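Local coordinates for intracellular growth locus, subunit C (Francisella tularensis subsp. tularensis, PDB 2QWU), which is a pathogenicity-island protein linked to intracellular growth and probably builds an Hcp-like tube of a type VI-type secretion system, at residues Ile89-Ile95 against Arg174-Ile180; Leu48-Ala54 against Asp65-Ala71; Cys34-Ile38 against Ala54-Gly58. The protein carries 2 engineered substitutions. The contacts are given in a common frame with arbitrary orientation. Numbering follows the deposited sequence.

Contact 1: residues Ile89-Ile95 against Arg174-Ile180; sequences ITLGVLI and RYHIISI
Two neighbouring strands run antiparallel here, their local axes 4.5 Å apart at closest approach and their N-to-C directions at 148°, a visible twist. The register pairs Ile89 with Ile180, Leu91 with Ile178, Val93 with His176 and Ile95 with Arg174 as hydrogen-bonded pairs, with Thr90-Ser179, Gly92-Ile177 and Leu94-Tyr175 as the non-hydrogen-bonded pairs between them. Ile178 loses most surface: its N donates to Leu91 O at 2.7 Å, its O accepts from Leu91 N at 2.8 Å, and its m,t side chain reaches diagonally so that CD1 lies 3.7 Å from CG2 of Val93. Val93 (m) is bonded in the same way, its N 3.0 Å from His176 O and its O 2.7 Å from His176 N; beta-branched residues suit such extended backbone. Ile95 has chi1 p, which lays CG1 over the face of the His176 ring, 3.7 Å from the centroid, a CH-pi contact. That ring is held by His176 ND1 donating to Arg174 O at 2.9 Å. These side chains share one face of the sheet; Leu41 and Ile43 of strand 37-43 pack on this face, and Ile160 of the adjoining strand 157-162 continues it. On the other face Tyr175 (t) extends over Gly92, with OH 3.6 Å from the glycine CA; a beta carbon there would collide with this hydroxyl, which bonds to Pro24 O and Ser72 OG. Two long, twisted antiparallel strands within a curled sheet, one face mostly aliphatic with His176 and Arg174 towards one end, are consistent with the barrel-like sheet of Hcp-type tube proteins.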
loop_
_atom_site.group_PDB
_atom_site.type_symbol
_atom_site.label_atom_id
_atom_site.label_comp_id
_atom_site.label_asym_id
_atom_site.label_seq_id
_atom_site.Cartn_x
_atom_site.Cartn_y
_atom_site.Cartn_z
ATOM N N ILE A 89 -4.759 0.996 -5.711
ATOM C CA ILE A 89 -4.257 0.609 -4.397
ATOM C C ILE A 89 -5.364 0.658 -3.377
ATOM O O ILE A 89 -6.288 1.462 -3.469
ATOM C CB ILE A 89 -3.035 1.541 -3.983
ATOM C CG1 ILE A 89 -2.345 0.983 -2.726
ATOM C CG2 ILE A 89 -3.519 3.000 -3.664
ATOM C CD1 ILE A 89 -1.028 1.748 -2.466
ATOM N N THR A 90 -5.279 -0.220 -2.391
ATOM C CA THR A 90 -6.251 -0.269 -1.295
ATOM C C THR A 90 -5.462 -0.197 0.009
ATOM O O THR A 90 -4.552 -0.998 0.218
ATOM C CB THR A 90 -7.072 -1.574 -1.336
ATOM O OG1 THR A 90 -7.827 -1.594 -2.570
ATOM C CG2 THR A 90 -8.094 -1.573 -0.214
ATOM N N LEU A 91 -5.772 0.832 0.817
ATOM C CA LEU A 91 -5.063 1.067 2.072
ATOM C C LEU A 91 -6.002 0.950 3.263
ATOM O O LEU A 91 -7.163 1.292 3.152
ATOM C CB LEU A 91 -4.462 2.503 2.044
ATOM C CG LEU A 91 -3.511 2.823 0.887
ATOM C CD1 LEU A 91 -3.477 4.293 0.599
ATOM C CD2 LEU A 91 -2.154 2.350 1.279
ATOM N N GLY A 92 -5.491 0.467 4.395
ATOM C CA GLY A 92 -6.288 0.378 5.603
ATOM C C GLY A 92 -5.742 1.438 6.566
ATOM O O GLY A 92 -4.542 1.478 6.783
ATOM N N VAL A 93 -6.606 2.321 7.093
ATOM C CA VAL A 93 -6.152 3.328 8.035
ATOM C C VAL A 93 -7.046 3.325 9.264
ATOM O O VAL A 93 -8.190 2.867 9.224
ATOM C CB VAL A 93 -6.118 4.748 7.404
ATOM C CG1 VAL A 93 -5.173 4.742 6.183
ATOM C CG2 VAL A 93 -7.556 5.162 6.943
ATOM N N LEU A 94 -6.514 3.802 10.380
ATOM C CA LEU A 94 -7.345 3.865 11.609
ATOM C C LEU A 94 -7.642 5.363 11.849
ATOM O O LEU A 94 -6.744 6.150 12.176
ATOM C CB LEU A 94 -6.586 3.239 12.781
ATOM C CG LEU A 94 -7.373 3.126 14.077
ATOM C CD1 LEU A 94 -8.598 2.210 13.958
ATOM C CD2 LEU A 94 -6.303 2.553 15.087
ATOM N N ILE A 95 -8.895 5.774 11.623
ATOM C CA ILE A 95 -9.262 7.199 11.736
ATOM C C ILE A 95 -10.662 7.387 12.285
ATOM O O ILE A 95 -11.485 6.459 12.271
ATOM C CB ILE A 95 -9.242 7.890 10.332
ATOM C CG1 ILE A 95 -10.180 7.135 9.359
ATOM C CG2 ILE A 95 -7.798 7.892 9.768
ATOM C CD1 ILE A 95 -10.299 7.756 7.956
ATOM N N ARG A 174 -12.081 3.944 13.676
ATOM C CA ARG A 174 -12.388 2.655 13.087
ATOM C C ARG A 174 -11.402 2.356 11.958
ATOM O O ARG A 174 -10.811 3.269 11.386
ATOM C CB ARG A 174 -13.786 2.648 12.500
ATOM C CG ARG A 174 -14.895 2.467 13.575
ATOM C CD ARG A 174 -16.266 2.700 12.928
ATOM N NE ARG A 174 -17.323 2.491 13.904
ATOM C CZ ARG A 174 -17.672 3.370 14.843
ATOM N NH1 ARG A 174 -17.062 4.553 14.939
ATOM N NH2 ARG A 174 -18.631 3.047 15.720
ATOM N N TYR A 175 -11.259 1.079 11.656
ATOM C CA TYR A 175 -10.352 0.711 10.570
ATOM C C TYR A 175 -11.164 1.027 9.321
ATOM O O TYR A 175 -12.275 0.466 9.142
ATOM C CB TYR A 175 -10.025 -0.759 10.685
ATOM C CG TYR A 175 -8.985 -1.239 9.684
ATOM C CD1 TYR A 175 -7.697 -0.716 9.692
ATOM C CD2 TYR A 175 -9.274 -2.297 8.821
ATOM C CE1 TYR A 175 -6.684 -1.259 8.843
ATOM C CE2 TYR A 175 -8.304 -2.846 8.000
ATOM C CZ TYR A 175 -7.011 -2.325 8.013
ATOM O OH TYR A 175 -6.005 -2.877 7.226
ATOM N N HIS A 176 -10.635 1.899 8.455
ATOM C CA HIS A 176 -11.333 2.302 7.214
ATOM C C HIS A 176 -10.547 1.781 6.020
ATOM O O HIS A 176 -9.321 1.753 6.036
ATOM C CB HIS A 176 -11.425 3.835 7.048
ATOM C CG HIS A 176 -12.469 4.517 7.923
ATOM N ND1 HIS A 176 -12.399 4.561 9.301
ATOM C CD2 HIS A 176 -13.557 5.241 7.564
ATOM C CE1 HIS A 176 -13.411 5.295 9.767
ATOM N NE2 HIS A 176 -14.123 5.714 8.738
ATOM N N ILE A 177 -11.253 1.416 4.958
ATOM C CA ILE A 177 -10.563 0.927 3.790
ATOM C C ILE A 177 -10.635 1.987 2.697
ATOM O O ILE A 177 -11.722 2.407 2.314
ATOM C CB ILE A 177 -11.199 -0.403 3.351
ATOM C CG1 ILE A 177 -11.006 -1.394 4.508
ATOM C CG2 ILE A 177 -10.615 -0.841 2.031
ATOM C CD1 ILE A 177 -11.229 -2.881 4.188
ATOM N N ILE A 178 -9.475 2.436 2.214
ATOM C CA ILE A 178 -9.395 3.478 1.180
ATOM C C ILE A 178 -9.008 2.797 -0.110
ATOM O O ILE A 178 -7.914 2.220 -0.228
ATOM C CB ILE A 178 -8.299 4.560 1.538
ATOM C CG1 ILE A 178 -8.620 5.172 2.896
ATOM C CG2 ILE A 178 -8.154 5.549 0.452
ATOM C CD1 ILE A 178 -7.465 6.157 3.335
ATOM N N SER A 179 -9.922 2.830 -1.078
ATOM C CA SER A 179 -9.689 2.185 -2.395
ATOM C C SER A 179 -9.522 3.258 -3.412
ATOM O O SER A 179 -10.415 4.060 -3.590
ATOM C CB SER A 179 -10.887 1.296 -2.829
ATOM O OG SER A 179 -11.167 0.318 -1.839
ATOM N N ILE A 180 -8.381 3.260 -4.095
ATOM C CA ILE A 180 -8.084 4.317 -5.060
ATOM C C ILE A 180 -7.754 3.685 -6.394
ATOM O O ILE A 180 -6.995 2.708 -6.458
ATOM C CB ILE A 180 -6.849 5.151 -4.618
ATOM C CG1 ILE A 180 -6.948 5.427 -3.115
ATOM C CG2 ILE A 180 -6.805 6.461 -5.441
ATOM C CD1 ILE A 180 -5.672 6.072 -2.549
#

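Contact 2: residues Leu48-Ala54 against Asp65-Ala71; sequences LDKNIVA and DSATAAA
Two arms of the loop between strands 46-47 and 71-79 run antiparallel, joined by a single bridge, Ile52 with Ala69, CA atoms 5.0 Å apart. Two classic beta bulges overlap there: Asn51 and Ile52 face Ala69, Thr68 and Ala69 face Ile52. Ile52 N donates to Ala69 O at 3.0 Å, while Ile52 O receives Thr68 N at 2.8 Å and Ala69 N at 3.0 Å. An inverse gamma turn centred on Val53 then bends the chain.

Small residues let the backbones close in, CA to CA 3.9 Å for Lys50-Ala70 and 4.1 Å for Val53-Ala67. The methyl of Ala67 nestles against the other backbone, CB 3.2 Å from Lys50 O. Ala54 CB meets Ala69 CB at 3.7 Å, and Leu48 CB faces Ala70 CB at 4.3 Å. Val53 (t) spreads its methyls over the backbone of 65-67, CG2 3.7 Å from Asp65 O, while all-trans Lys50 drapes outside, CE 3.5 Å from Thr68 O. A water lies 2.8 Å from Asn51 OD1 and 2.7 Å from Ala70 O; Asn51 ND2 bonds to Leu94 O. Thr68 OG1 donates to Ala54 O at 2.8 Å. Carbonyls thus take most bonds: backbone polarity, with methyl filler, joins the loop's arms.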
loop_
_atom_site.group_PDB
_atom_site.type_symbol
_atom_site.label_atom_id
_atom_site.label_comp_id
_atom_site.label_asym_id
_atom_site.label_seq_id
_atom_site.Cartn_x
_atom_site.Cartn_y
_atom_site.Cartn_z
ATOM N N LEU A 48 -1.430 11.174 7.657
ATOM C CA LEU A 48 -2.165 10.262 8.528
ATOM C C LEU A 48 -1.304 10.005 9.771
ATOM O O LEU A 48 -0.089 9.915 9.667
ATOM C CB LEU A 48 -2.451 8.924 7.811
ATOM C CG LEU A 48 -3.599 8.714 6.797
ATOM C CD1 LEU A 48 -4.968 8.634 7.516
ATOM C CD2 LEU A 48 -3.599 9.826 5.754
ATOM N N ASP A 49 -1.935 9.896 10.941
ATOM C CA ASP A 49 -1.216 9.589 12.181
ATOM C C ASP A 49 -0.674 8.164 12.132
ATOM O O ASP A 49 -1.307 7.255 11.571
ATOM C CB ASP A 49 -2.142 9.657 13.407
ATOM C CG ASP A 49 -2.741 11.042 13.633
ATOM O OD1 ASP A 49 -2.101 12.080 13.297
ATOM O OD2 ASP A 49 -3.881 11.068 14.172
ATOM N N LYS A 50 0.510 7.965 12.698
ATOM C CA LYS A 50 1.123 6.637 12.768
ATOM C C LYS A 50 0.537 6.038 14.063
ATOM O O LYS A 50 1.063 6.237 15.142
ATOM C CB LYS A 50 2.628 6.806 12.877
ATOM C CG LYS A 50 3.407 5.517 12.810
ATOM C CD LYS A 50 4.827 5.873 13.212
ATOM C CE LYS A 50 5.760 4.830 12.752
ATOM N NZ LYS A 50 7.105 5.214 13.280
ATOM N N ASN A 51 -0.573 5.313 13.946
ATOM C CA ASN A 51 -1.291 4.818 15.106
ATOM C C ASN A 51 -1.684 3.352 15.063
ATOM O O ASN A 51 -2.500 2.885 15.867
ATOM C CB ASN A 51 -2.562 5.671 15.286
ATOM C CG ASN A 51 -3.488 5.580 14.088
ATOM O OD1 ASN A 51 -3.168 4.905 13.129
ATOM N ND2 ASN A 51 -4.609 6.289 14.128
ATOM N N ILE A 52 -1.121 2.597 14.125
ATOM C CA ILE A 52 -1.444 1.198 14.060
ATOM C C ILE A 52 -0.256 0.413 14.534
ATOM O O ILE A 52 0.874 0.667 14.061
ATOM C CB ILE A 52 -1.786 0.754 12.602
ATOM C CG1 ILE A 52 -3.025 1.509 12.107
ATOM C CG2 ILE A 52 -1.921 -0.772 12.565
ATOM C CD1 ILE A 52 -3.243 1.354 10.575
ATOM N N VAL A 53 -0.487 -0.496 15.481
ATOM C CA VAL A 53 0.614 -1.347 15.970
ATOM C C VAL A 53 0.714 -2.535 15.011
ATOM O O VAL A 53 0.181 -3.627 15.277
ATOM C CB VAL A 53 0.370 -1.788 17.427
ATOM C CG1 VAL A 53 1.559 -2.563 17.936
ATOM C CG2 VAL A 53 0.165 -0.519 18.294
ATOM N N ALA A 54 1.367 -2.294 13.871
ATOM C CA ALA A 54 1.489 -3.306 12.812
ATOM C C ALA A 54 2.629 -4.236 13.123
ATOM O O ALA A 54 3.698 -3.838 13.699
ATOM C CB ALA A 54 1.687 -2.641 11.458
ATOM N N ASP A 65 4.560 -2.738 21.094
ATOM C CA ASP A 65 3.838 -1.825 21.941
ATOM C C ASP A 65 3.555 -0.491 21.256
ATOM O O ASP A 65 2.407 -0.026 21.233
ATOM C CB ASP A 65 4.597 -1.652 23.244
ATOM C CG ASP A 65 6.060 -1.325 23.029
ATOM O OD1 ASP A 65 6.623 -1.691 21.964
ATOM O OD2 ASP A 65 6.655 -0.704 23.947
ATOM N N SER A 66 4.560 0.111 20.647
ATOM C CA SER A 66 4.320 1.392 20.012
ATOM C C SER A 66 3.814 1.230 18.586
ATOM O O SER A 66 4.037 0.213 17.959
ATOM C CB SER A 66 5.588 2.231 20.009
ATOM O OG SER A 66 6.525 1.688 19.080
ATOM N N ALA A 67 3.104 2.243 18.103
ATOM C CA ALA A 67 2.583 2.213 16.733
ATOM C C ALA A 67 3.735 2.161 15.757
ATOM O O ALA A 67 4.776 2.819 15.917
ATOM C CB ALA A 67 1.774 3.447 16.457
ATOM N N THR A 68 3.514 1.463 14.659
ATOM C CA THR A 68 4.565 1.291 13.668
ATOM C C THR A 68 4.100 1.649 12.291
ATOM O O THR A 68 4.907 1.737 11.354
ATOM C CB THR A 68 5.030 -0.199 13.609
ATOM O OG1 THR A 68 3.895 -1.046 13.398
ATOM C CG2 THR A 68 5.686 -0.618 14.924
ATOM N N ALA A 69 2.791 1.824 12.128
ATOM C CA ALA A 69 2.292 2.102 10.785
ATOM C C ALA A 69 1.200 3.166 10.735
ATOM O O ALA A 69 0.417 3.260 11.669
ATOM C CB ALA A 69 1.707 0.802 10.187
ATOM N N ALA A 70 1.224 3.969 9.672
ATOM C CA ALA A 70 0.172 4.950 9.412
ATOM C C ALA A 70 -0.920 4.259 8.535
ATOM O O ALA A 70 -2.083 4.695 8.516
ATOM C CB ALA A 70 0.766 6.167 8.658
ATOM N N ALA A 71 -0.539 3.210 7.801
ATOM C CA ALA A 71 -1.509 2.527 6.926
ATOM C C ALA A 71 -1.028 1.155 6.575
ATOM O O ALA A 71 0.183 0.903 6.587
ATOM C CB ALA A 71 -1.693 3.297 5.612
HETATM O O HOH W 1 -3.971 4.912 10.454
#

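Contact 3: residues Cys34-Ile38 against Ala54-Gly58; sequences CRMFI and AIDGG. Engineered in segment 34-38: Met36 (natural residue Leu).
Both segments are extended but do not pair as strands: the nearest CA atoms, Phe37 with Ala54 and Arg35 with Gly57, stand 7.2 and 7.3 Å apart, so side chains must fill the gap. This is a loop packed against the entrance to a sheet strand, joined by a CH-pi contact and an arginine-to-carbonyl bond. Residues 34-38 alternate in beta conformation, sending Arg35 and Phe37 toward the loop and Cys34 and Met36 away; Met36, an engineered selenomethionine in place of the natural Leu, faces Val73 instead. Residues 54-57 stay extended, and Gly58 then turns with positive phi, readily adopted by glycine.

Phe37 (chi1 p, chi2 84°) offers its ring as a flat floor. The methyl of Ala54 stands almost on the ring normal, Ala54 CB 3.4 Å from the ring centroid and 3.6 Å from Phe37 CG, a site where a small apolar group fits snugly. The ring's edge points at the Ile55-Asp56 peptide, with Phe37 CE2 3.5 Å from Ile55 O and 3.7 Å from Asp56 N. Asp56 directs its carboxylate elsewhere, to Asn126 and the backbone of Lys128. The side chain of Arg35 folds through p, m, m torsions, its NH2 bonded to Asn33 O. The guanidinium lays one face beneath Gly57, NH1 to CA 3.7 Å, and at its edge Arg35 NH1 donates to Ile55 O at 2.8 Å.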
loop_
_atom_site.group_PDB
_atom_site.type_symbol
_atom_site.label_atom_id
_atom_site.label_comp_id
_atom_site.label_asym_id
_atom_site.label_seq_id
_atom_site.Cartn_x
_atom_site.Cartn_y
_atom_site.Cartn_z
ATOM N N CYS A 34 1.214 -13.251 4.450
ATOM C CA CYS A 34 1.817 -12.001 4.005
ATOM C C CYS A 34 1.102 -10.757 4.541
ATOM O O CYS A 34 -0.099 -10.751 4.869
ATOM C CB CYS A 34 1.905 -11.960 2.497
ATOM S SG CYS A 34 0.267 -11.893 1.723
ATOM N N ARG A 35 1.894 -9.705 4.743
ATOM C CA ARG A 35 1.314 -8.450 5.210
ATOM C C ARG A 35 2.241 -7.302 4.758
ATOM O O ARG A 35 3.471 -7.446 4.682
ATOM C CB ARG A 35 1.099 -8.428 6.740
ATOM C CG ARG A 35 2.394 -8.118 7.645
ATOM C CD ARG A 35 3.432 -9.169 7.542
ATOM N NE ARG A 35 2.978 -10.506 7.916
ATOM C CZ ARG A 35 2.804 -10.988 9.160
ATOM N NH1 ARG A 35 3.027 -10.260 10.267
ATOM N NH2 ARG A 35 2.425 -12.266 9.323
HETATM N N MSE A 36 1.622 -6.169 4.440
HETATM C CA MSE A 36 2.353 -4.981 3.994
HETATM C C MSE A 36 1.824 -3.776 4.717
HETATM O O MSE A 36 0.639 -3.643 4.933
HETATM C CB MSE A 36 2.175 -4.779 2.473
HETATM C CG MSE A 36 2.947 -5.740 1.627
HETATM SE SE MSE A 36 2.669 -5.292 -0.225
HETATM C CE MSE A 36 3.406 -3.777 -0.153
ATOM N N PHE A 37 2.727 -2.911 5.184
ATOM C CA PHE A 37 2.290 -1.710 5.801
ATOM C C PHE A 37 3.386 -0.646 5.664
ATOM O O PHE A 37 4.555 -0.965 5.358
ATOM C CB PHE A 37 1.875 -1.979 7.256
ATOM C CG PHE A 37 2.991 -2.580 8.136
ATOM C CD1 PHE A 37 3.933 -1.751 8.737
ATOM C CD2 PHE A 37 3.050 -3.962 8.369
ATOM C CE1 PHE A 37 4.954 -2.298 9.598
ATOM C CE2 PHE A 37 4.045 -4.531 9.230
ATOM C CZ PHE A 37 5.006 -3.658 9.847
ATOM N N ILE A 38 2.976 0.607 5.834
ATOM C CA ILE A 38 3.914 1.715 5.663
ATOM C C ILE A 38 3.955 2.620 6.887
ATOM O O ILE A 38 2.944 2.851 7.542
ATOM C CB ILE A 38 3.560 2.521 4.401
ATOM C CG1 ILE A 38 2.065 2.924 4.432
ATOM C CG2 ILE A 38 3.885 1.693 3.136
ATOM C CD1 ILE A 38 1.632 3.823 3.247
ATOM N N ALA A 54 1.367 -2.294 13.871
ATOM C CA ALA A 54 1.489 -3.306 12.812
ATOM C C ALA A 54 2.629 -4.236 13.123
ATOM O O ALA A 54 3.698 -3.838 13.699
ATOM C CB ALA A 54 1.687 -2.641 11.458
ATOM N N ILE A 55 2.419 -5.485 12.743
ATOM C CA ILE A 55 3.371 -6.542 13.067
ATOM C C ILE A 55 4.132 -7.033 11.826
ATOM O O ILE A 55 3.513 -7.528 10.865
ATOM C CB ILE A 55 2.598 -7.726 13.700
ATOM C CG1 ILE A 55 1.737 -7.265 14.892
ATOM C CG2 ILE A 55 3.606 -8.861 14.048
ATOM C CD1 ILE A 55 2.577 -6.740 16.085
ATOM N N ASP A 56 5.456 -6.845 11.815
ATOM C CA ASP A 56 6.289 -7.284 10.701
ATOM C C ASP A 56 6.332 -8.842 10.717
ATOM O O ASP A 56 6.091 -9.485 11.735
ATOM C CB ASP A 56 7.717 -6.678 10.831
ATOM C CG ASP A 56 8.452 -6.565 9.485
ATOM O OD1 ASP A 56 7.811 -6.691 8.416
ATOM O OD2 ASP A 56 9.689 -6.311 9.471
ATOM N N GLY A 57 6.633 -9.435 9.570
ATOM C CA GLY A 57 6.640 -10.892 9.532
ATOM C C GLY A 57 7.613 -11.460 10.550
ATOM O O GLY A 57 8.766 -10.979 10.657
ATOM N N GLY A 58 7.141 -12.453 11.276
ATOM C CA GLY A 58 7.948 -13.162 12.259
ATOM C C GLY A 58 8.109 -12.451 13.572
ATOM O O GLY A 58 8.683 -13.012 14.526
#

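From the N terminus, residues 34-38 lead into strand 37-43, whose hairpin with 46-47 delivers 48-54. Contact 3 closes this first loop when the chain returns at 54-58. Contact 2 closes a second, shorter one, bringing 65-71 back to 48-54; because their segments alternate, contacts 2 and 3 cross, sharing Ala54. They also meet where Ala70 and Ala71 pair with Ile38, starting strand 71-79 beside strand 37-43. Contact 1 follows in series, spanning helix 97-114 and much of the later chain to join strands 86-96 and 173-184. The Asn51-Leu94 bond and Leu48 CD1 lying 3.7 Å from Ile95 CG2 tie loop 48-70 to strand 86-96.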